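Methyl-accepting chemotaxis protein (Vibrio parahaemolyticus, PDB 4EXO) is a chemotaxis receptor whose periplasmic PAS-like Cache domain holds pyruvic acid in its pocket and probably senses small ligands to steer swimming. Local coordinates at residues A[20-25]-A[127-132]; A[61-64]-A[68-71]. All coordinates share one frame; numbering follows the deposited sequence.

Contact 1: A[20-25]-A[127-132]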
loop_
_atom_site.group_PDB
_atom_site.type_symbol
_atom_site.label_atom_id
_atom_site.label_comp_id
_atom_site.label_asym_id
_atom_site.label_seq_id
_atom_site.Cartn_x
_atom_site.Cartn_y
_atom_site.Cartn_z
ATOM N N ALA A 20 4.097 0.655 6.734
ATOM C CA ALA A 20 2.831 0.175 6.146
ATOM C C ALA A 20 2.929 0.013 4.634
ATOM O O ALA A 20 2.532 -1.016 4.073
ATOM C CB ALA A 20 1.656 1.141 6.491
ATOM N N TYR A 21 3.430 1.038 3.958
ATOM C CA TYR A 21 3.568 0.954 2.495
ATOM C C TYR A 21 4.491 -0.183 2.117
ATOM O O TYR A 21 4.212 -0.903 1.155
ATOM C CB TYR A 21 4.162 2.263 1.940
ATOM C CG TYR A 21 3.297 3.511 2.222
ATOM C CD1 TYR A 21 1.910 3.426 2.209
ATOM C CD2 TYR A 21 3.888 4.752 2.463
ATOM C CE1 TYR A 21 1.110 4.541 2.429
ATOM C CE2 TYR A 21 3.103 5.884 2.686
ATOM C CZ TYR A 21 1.725 5.768 2.664
ATOM O OH TYR A 21 0.939 6.869 2.910
HETATM N N MSE A 22 5.605 -0.336 2.861
HETATM C CA MSE A 22 6.520 -1.438 2.574
HETATM C C MSE A 22 5.792 -2.785 2.738
HETATM O O MSE A 22 5.948 -3.680 1.903
HETATM C CB MSE A 22 7.774 -1.406 3.482
HETATM C CG MSE A 22 8.765 -2.571 3.223
HETATM SE SE MSE A 22 9.449 -2.680 1.366
HETATM C CE MSE A 22 10.044 -0.855 1.216
HETATM N N MSE A 23 5.035 -2.937 3.821
HETATM C CA MSE A 23 4.246 -4.152 4.029
HETATM C C MSE A 23 3.340 -4.453 2.850
HETATM O O MSE A 23 3.239 -5.594 2.416
HETATM C CB MSE A 23 3.401 -4.094 5.310
HETATM C CG MSE A 23 2.791 -5.436 5.591
HETATM SE SE MSE A 23 1.782 -5.400 7.271
HETATM C CE MSE A 23 3.199 -5.444 8.595
HETATM N N MSE A 24 2.706 -3.426 2.296
HETATM C CA MSE A 24 1.836 -3.639 1.139
HETATM C C MSE A 24 2.572 -4.185 -0.069
HETATM O O MSE A 24 2.064 -5.072 -0.756
HETATM C CB MSE A 24 1.093 -2.353 0.784
HETATM C CG MSE A 24 0.223 -1.883 1.922
HETATM SE SE MSE A 24 -0.972 -0.464 1.371
HETATM C CE MSE A 24 -2.124 -1.417 0.149
ATOM N N GLY A 25 3.760 -3.646 -0.334
ATOM C CA GLY A 25 4.554 -4.102 -1.461
ATOM C C GLY A 25 5.034 -5.551 -1.266
ATOM O O GLY A 25 4.881 -6.381 -2.149
ATOM N N TYR A 127 13.146 4.064 3.142
ATOM C CA TYR A 127 12.917 2.935 4.033
ATOM C C TYR A 127 13.046 1.672 3.162
ATOM O O TYR A 127 12.437 1.574 2.106
ATOM C CB TYR A 127 11.545 3.002 4.744
ATOM C CG TYR A 127 11.348 1.739 5.574
ATOM C CD1 TYR A 127 12.138 1.505 6.695
ATOM C CD2 TYR A 127 10.459 0.744 5.159
ATOM C CE1 TYR A 127 12.009 0.314 7.432
ATOM C CE2 TYR A 127 10.307 -0.445 5.894
ATOM C CZ TYR A 127 11.104 -0.642 7.022
ATOM O OH TYR A 127 10.978 -1.783 7.763
ATOM N N ALA A 128 13.904 0.742 3.576
ATOM C CA ALA A 128 14.166 -0.489 2.830
ATOM C C ALA A 128 14.130 -1.773 3.715
ATOM O O ALA A 128 14.501 -1.751 4.936
ATOM C CB ALA A 128 15.519 -0.362 2.060
ATOM N N GLU A 129 13.623 -2.856 3.107
ATOM C CA GLU A 129 13.590 -4.175 3.720
ATOM C C GLU A 129 14.296 -5.162 2.799
ATOM O O GLU A 129 14.252 -5.041 1.557
ATOM C CB GLU A 129 12.139 -4.607 4.030
ATOM C CG GLU A 129 11.607 -3.995 5.352
ATOM C CD GLU A 129 10.137 -4.421 5.714
ATOM O OE1 GLU A 129 9.598 -5.361 5.031
ATOM O OE2 GLU A 129 9.557 -3.781 6.665
ATOM N N TYR A 130 14.996 -6.117 3.400
ATOM C CA TYR A 130 15.791 -7.073 2.618
ATOM C C TYR A 130 15.003 -8.357 2.377
ATOM O O TYR A 130 14.444 -8.936 3.337
ATOM C CB TYR A 130 17.111 -7.369 3.357
ATOM C CG TYR A 130 18.030 -8.304 2.591
ATOM C CD1 TYR A 130 18.379 -8.036 1.265
ATOM C CD2 TYR A 130 18.551 -9.460 3.186
ATOM C CE1 TYR A 130 19.224 -8.887 0.543
ATOM C CE2 TYR A 130 19.397 -10.325 2.478
ATOM C CZ TYR A 130 19.721 -10.041 1.152
ATOM O OH TYR A 130 20.552 -10.877 0.424
ATOM N N LEU A 131 14.911 -8.759 1.112
ATOM C CA LEU A 131 14.208 -9.962 0.675
ATOM C C LEU A 131 15.248 -10.991 0.218
ATOM O O LEU A 131 15.682 -11.011 -0.949
ATOM C CB LEU A 131 13.251 -9.634 -0.477
ATOM C CG LEU A 131 12.074 -8.708 -0.151
ATOM C CD1 LEU A 131 11.297 -8.449 -1.441
ATOM C CD2 LEU A 131 11.161 -9.352 0.893
ATOM N N GLN A 132 15.690 -11.819 1.154
ATOM C CA GLN A 132 16.944 -12.547 0.930
ATOM C C GLN A 132 16.907 -13.563 -0.223
ATOM O O GLN A 132 17.937 -13.806 -0.868
ATOM C CB GLN A 132 17.402 -13.211 2.236
ATOM C CG GLN A 132 16.393 -14.202 2.788
ATOM C CD GLN A 132 16.602 -15.627 2.243
ATOM O OE1 GLN A 132 17.608 -15.924 1.556
ATOM N NE2 GLN A 132 15.638 -16.502 2.528
#
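Met22, a selenomethionine on the long N-terminal helix 2-28, lies against Tyr127 and Glu129 of strand 120-131, packing the helix on one face of the antiparallel sheet of this PAS-like Cache domain. The short segments run roughly parallel, their axes inclined at 37° and 9.3 Å apart at closest approach. The Tyr127 side is buried and mainly apolar: Met22 CB meets the edge of the Tyr127 ring, in its plane, 3.6 Å from CE2. With CG anti to the backbone N (chi1 179°), the Met22 chain starts toward the strand and then bends at both following torsions, which brings its methyl CE to 3.5 Å from Tyr127 O. Leu138 and Thr140 of the adjacent strand 136-143, together with Phe60, also touch Met22. The Glu129 side is polar and partly exposed, though packing is close there too: the Glu129 side chain, extended beyond CG, slides past Met22 in the opposite direction, its carboxylate carbon CD 3.4 Å from Met22 CG. Tyr127 OH links this carboxylate to Lys19 NZ, and the nearby lysine may help keep Glu129 ionised. Tyr127 OH donates to the anti lone pair of Glu129 OE2 over 2.7 Å.

Contact 2: A[61-64]-A[68-71]. With PYR (pyruvic acid), chain B.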
loop_
_atom_site.group_PDB
_atom_site.type_symbol
_atom_site.label_atom_id
_atom_site.label_comp_id
_atom_site.label_asym_id
_atom_site.label_seq_id
_atom_site.Cartn_x
_atom_site.Cartn_y
_atom_site.Cartn_z
ATOM N N PHE A 61 11.741 1.001 -5.451
ATOM C CA PHE A 61 12.971 0.682 -6.149
ATOM C C PHE A 61 13.553 -0.574 -5.469
ATOM O O PHE A 61 13.195 -0.891 -4.323
ATOM C CB PHE A 61 13.974 1.872 -6.066
ATOM C CG PHE A 61 14.227 2.336 -4.655
ATOM C CD1 PHE A 61 15.120 1.620 -3.824
ATOM C CD2 PHE A 61 13.594 3.466 -4.133
ATOM C CE1 PHE A 61 15.352 2.048 -2.505
ATOM C CE2 PHE A 61 13.809 3.886 -2.803
ATOM C CZ PHE A 61 14.703 3.176 -1.991
ATOM N N ALA A 62 14.456 -1.273 -6.149
ATOM C CA ALA A 62 15.219 -2.328 -5.453
ATOM C C ALA A 62 16.619 -2.446 -5.993
ATOM O O ALA A 62 16.845 -2.171 -7.191
ATOM C CB ALA A 62 14.475 -3.694 -5.512
ATOM N N TYR A 63 17.561 -2.813 -5.114
ATOM C CA TYR A 63 18.970 -3.026 -5.495
ATOM C C TYR A 63 19.409 -4.363 -4.925
ATOM O O TYR A 63 18.896 -4.759 -3.882
ATOM C CB TYR A 63 19.875 -1.917 -4.905
ATOM C CG TYR A 63 19.582 -0.551 -5.514
ATOM C CD1 TYR A 63 20.338 -0.059 -6.597
ATOM C CD2 TYR A 63 18.529 0.224 -5.025
ATOM C CE1 TYR A 63 20.041 1.186 -7.167
ATOM C CE2 TYR A 63 18.244 1.509 -5.578
ATOM C CZ TYR A 63 18.993 1.945 -6.668
ATOM O OH TYR A 63 18.712 3.171 -7.225
ATOM N N ASP A 64 20.347 -5.049 -5.585
ATOM C CA ASP A 64 20.933 -6.238 -4.961
ATOM C C ASP A 64 22.043 -5.836 -3.996
ATOM O O ASP A 64 22.334 -4.657 -3.846
ATOM C CB ASP A 64 21.320 -7.332 -5.985
ATOM C CG ASP A 64 22.546 -6.970 -6.825
ATOM O OD1 ASP A 64 23.264 -6.020 -6.464
ATOM O OD2 ASP A 64 22.785 -7.666 -7.858
ATOM N N ILE A 68 23.601 -3.199 -7.562
ATOM C CA ILE A 68 23.037 -3.238 -8.924
ATOM C C ILE A 68 21.518 -3.044 -8.826
ATOM O O ILE A 68 20.828 -3.786 -8.114
ATOM C CB ILE A 68 23.354 -4.525 -9.652
ATOM C CG1 ILE A 68 24.880 -4.678 -9.803
ATOM C CG2 ILE A 68 22.697 -4.506 -11.094
ATOM C CD1 ILE A 68 25.293 -6.126 -10.154
ATOM N N ASN A 69 21.008 -2.031 -9.515
ATOM C CA ASN A 69 19.553 -1.837 -9.553
ATOM C C ASN A 69 18.830 -3.024 -10.181
ATOM O O ASN A 69 19.181 -3.474 -11.285
ATOM C CB ASN A 69 19.192 -0.540 -10.292
ATOM C CG ASN A 69 17.702 -0.265 -10.230
ATOM O OD1 ASN A 69 16.984 -0.605 -11.152
ATOM N ND2 ASN A 69 17.231 0.273 -9.095
ATOM N N THR A 70 17.829 -3.549 -9.479
ATOM C CA THR A 70 17.036 -4.635 -10.010
ATOM C C THR A 70 15.625 -4.189 -10.428
ATOM O O THR A 70 14.990 -4.834 -11.276
ATOM C CB THR A 70 16.931 -5.802 -9.016
ATOM O OG1 THR A 70 16.331 -5.370 -7.796
ATOM C CG2 THR A 70 18.351 -6.348 -8.697
ATOM N N LEU A 71 15.119 -3.105 -9.851
ATOM C CA LEU A 71 13.895 -2.533 -10.437
ATOM C C LEU A 71 13.845 -1.077 -10.080
ATOM O O LEU A 71 14.348 -0.684 -9.014
ATOM C CB LEU A 71 12.658 -3.283 -9.944
ATOM C CG LEU A 71 12.292 -3.130 -8.454
ATOM C CD1 LEU A 71 11.217 -2.022 -8.208
ATOM C CD2 LEU A 71 11.782 -4.466 -7.912
HETATM C C PYR B . 15.346 6.060 -5.115
HETATM O O PYR B . 15.119 6.809 -4.057
HETATM O OXT PYR B . 14.516 6.134 -6.136
HETATM C CA PYR B . 16.464 5.195 -5.172
HETATM O O3 PYR B . 16.605 4.503 -6.241
HETATM C CB PYR B . 17.509 5.065 -4.070
#
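Ala62 O receives Thr70 N at 2.8 Å and, more weakly, both Leu71 N and Thr70 OG1. Thr70 and Leu71 together face Ala62, the classic beta bulge of this antiparallel hairpin, which shifts the register by one before the non-hydrogen-bonded pair Tyr63 and Asn69. Leu71 O is gripped twice, from opposite faces of its plane: Ala62 N binds at 2.9 Å, and Asn69 ND2 at 3.0 Å from well above it. That second, bent bond (N-H...O 141°) helps to orient the Asn69 amide, whose nitrogen rests over one face of the Tyr63 ring, offset toward the rim, with ring and amide planes 77° apart. The opposing amide thus packs on the tyrosine whose OH donates to the pyruvic acid atom O3 (2.7 Å), which lies at the ring edge. Phe61 turns its ring face to the ligand, PYR CA standing 3.5 Å above the plane; chi1 of 53° places CG between backbone N and carbonyl carbon, swinging the ring away from the partner strand. Toward the turn, Asp64 N binds Ile68 O at 2.9 Å, and Ile68 N returns to Asp64 OD1 at 3.0 Å from above the carboxylate plane. Strand 61-63 lies between 69-72 and 136-143; Leu71 packs on helix 42-51, while Phe61 and Tyr63 touch Leu98 and Ile95 of helix 94-104.

From the N terminus, the chain first runs through helix 2-28, whose 20-25 segment meets its partner only when the chain reaches strand 120-131. Contact 1 therefore closes a long loop, with 101 residues between its segments. Contact 2 is nested inside that loop and is itself local, a hairpin with just three residues between 61-64 and 68-71. The two do not touch: their centres are 13 Å apart and their nearest atoms about 5 Å. Both reach the same antiparallel sheet, with strand 136-143 running between 61-63 and 120-131. Contact 1 ties the long helix to this sheet, whereas contact 2 joins its edge strand 69-72 to the ligand-binding strand 61-63.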